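Local coordinates for protein mitochondrial edited mRNA stability factor 1 (Trypanosoma brucei, PDB 6NL1) that is a nudix-family RNA-binding protein that probably processes the 5' ends of mitochondrial mRNAs, at residues I264-A268 / S269-P273. Sequence-based numbering, arbitrary orientation.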
loop_
_atom_site.group_PDB
_atom_site.type_symbol
_atom_site.label_atom_id
_atom_site.label_comp_id
_atom_site.label_asym_id
_atom_site.label_seq_id
_atom_site.Cartn_x
_atom_site.Cartn_y
_atom_site.Cartn_z
ATOM N N ILE A 264 16.569 8.452 4.346
ATOM C CA ILE A 264 17.663 8.231 3.394
ATOM C C ILE A 264 17.408 8.875 2.028
ATOM O O ILE A 264 16.339 8.714 1.422
ATOM C CB ILE A 264 17.928 6.725 3.172
ATOM C CG1 ILE A 264 18.414 6.070 4.465
ATOM C CG2 ILE A 264 18.954 6.510 2.049
ATOM C CD1 ILE A 264 18.518 4.562 4.370
ATOM N N THR A 265 18.410 9.591 1.537
ATOM C CA THR A 265 18.352 10.177 0.205
ATOM C C THR A 265 19.221 9.362 -0.745
ATOM O O THR A 265 20.420 9.211 -0.505
ATOM C CB THR A 265 18.869 11.635 0.217
ATOM O OG1 THR A 265 18.039 12.431 1.069
ATOM C CG2 THR A 265 18.867 12.229 -1.193
ATOM N N VAL A 266 18.620 8.822 -1.803
ATOM C CA VAL A 266 19.396 8.170 -2.862
ATOM C C VAL A 266 19.231 8.913 -4.173
ATOM O O VAL A 266 18.217 9.570 -4.401
ATOM C CB VAL A 266 18.956 6.709 -3.126
ATOM C CG1 VAL A 266 19.466 5.785 -2.040
ATOM C CG2 VAL A 266 17.434 6.625 -3.304
ATOM N N ASP A 267 20.223 8.791 -5.044
ATOM C CA ASP A 267 20.141 9.404 -6.362
ATOM C C ASP A 267 19.447 8.477 -7.364
ATOM O O ASP A 267 19.702 7.275 -7.390
ATOM C CB ASP A 267 21.541 9.783 -6.859
ATOM C CG ASP A 267 21.500 10.628 -8.122
ATOM O OD1 ASP A 267 21.394 11.869 -8.004
ATOM O OD2 ASP A 267 21.560 10.056 -9.234
ATOM N N ALA A 268 18.584 9.047 -8.199
ATOM C CA ALA A 268 17.829 8.267 -9.179
ATOM C C ALA A 268 18.683 7.317 -10.030
ATOM O O ALA A 268 18.211 6.250 -10.432
ATOM C CB ALA A 268 17.004 9.188 -10.079
ATOM N N SER A 269 19.924 7.706 -10.314
ATOM C CA SER A 269 20.793 6.911 -11.186
ATOM C C SER A 269 21.271 5.615 -10.527
ATOM O O SER A 269 21.764 4.713 -11.204
ATOM C CB SER A 269 21.999 7.738 -11.660
ATOM O OG SER A 269 22.821 8.109 -10.566
ATOM N N ASN A 270 21.114 5.530 -9.209
ATOM C CA ASN A 270 21.472 4.331 -8.458
ATOM C C ASN A 270 20.269 3.480 -8.078
ATOM O O ASN A 270 20.405 2.484 -7.373
ATOM C CB ASN A 270 22.234 4.718 -7.194
ATOM C CG ASN A 270 23.543 5.408 -7.502
ATOM O OD1 ASN A 270 23.878 6.435 -6.908
ATOM N ND2 ASN A 270 24.282 4.857 -8.448
ATOM N N VAL A 271 19.096 3.880 -8.551
ATOM C CA VAL A 271 17.850 3.185 -8.238
ATOM C C VAL A 271 17.382 2.409 -9.455
ATOM O O VAL A 271 17.131 2.991 -10.512
ATOM C CB VAL A 271 16.748 4.194 -7.811
ATOM C CG1 VAL A 271 15.459 3.475 -7.430
ATOM C CG2 VAL A 271 17.247 5.037 -6.652
ATOM N N TYR A 272 17.265 1.095 -9.307
ATOM C CA TYR A 272 16.931 0.224 -10.432
ATOM C C TYR A 272 15.609 -0.502 -10.224
ATOM O O TYR A 272 15.459 -1.236 -9.250
ATOM C CB TYR A 272 18.051 -0.808 -10.639
ATOM C CG TYR A 272 19.391 -0.184 -10.967
ATOM C CD1 TYR A 272 19.756 0.084 -12.288
ATOM C CD2 TYR A 272 20.290 0.141 -9.959
ATOM C CE1 TYR A 272 20.979 0.671 -12.592
ATOM C CE2 TYR A 272 21.522 0.721 -10.253
ATOM C CZ TYR A 272 21.860 0.979 -11.567
ATOM O OH TYR A 272 23.075 1.559 -11.854
ATOM N N PRO A 273 14.652 -0.317 -11.149
ATOM C CA PRO A 273 13.408 -1.100 -11.061
ATOM C C PRO A 273 13.724 -2.577 -11.266
ATOM O O PRO A 273 14.658 -2.888 -12.001
ATOM C CB PRO A 273 12.559 -0.570 -12.224
ATOM C CG PRO A 273 13.548 0.083 -13.169
ATOM C CD PRO A 273 14.653 0.627 -12.282
HETATM O O HOH W 1 22.671 7.250 -4.470
#
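D267, just before a short 3-10 segment, and S269, inside it, meet through a single carboxylate oxygen. With CG anti to the backbone N (chi1 -171°), the aspartate swings its carboxylate forward along the chain, so that OD2 accepts from S269 N at 3.1 Å and from S269 OG at 2.7 Å. The two donors reach OD2 from opposite faces of the carboxylate plane: the hydroxyl on the anti side and somewhat out of plane, the amide from well above it. The serine OG sits between its own N and carbonyl carbon (chi1 64°), which places it where it reaches OD2, while the amide is brought there by the course of the backbone. The bond from S269 N makes this an Asx turn; aspartate suits it because its short side chain lets a carboxylate oxygen reach the amide two residues on, and serine adds a second donor.

The backbone closes the turn with N270 N to D267 O (2.9 Å) and V271 N to A268 O (3.2 Å), both from the amide of residue i+3 to the carbonyl of residue i, the 3-10 pattern. Within the nudix domain this turn links helix 250-262 to strand 272-277, which pairs with strand 290-296. K251 of that helix donates through NZ to both A268 O and V271 O, tying the turn to the helix that precedes it.

The side chain of N270 is exposed, and its OD1 accepts from a water (2.8 Å) that itself accepts from D267 N; an amide oxygen is well placed to complete this bridge across the turn.

On the inner side the valines V266 and V271 cross at about a right angle, touching CG2 to CG2 at 3.7 Å. V271 CG2 also lies 3.4 Å from D267 O. Their compact beta-branched side chains pack on L203 of strand 200-207, while V266 also touches L258 and V271 touches I255, both of helix 250-262.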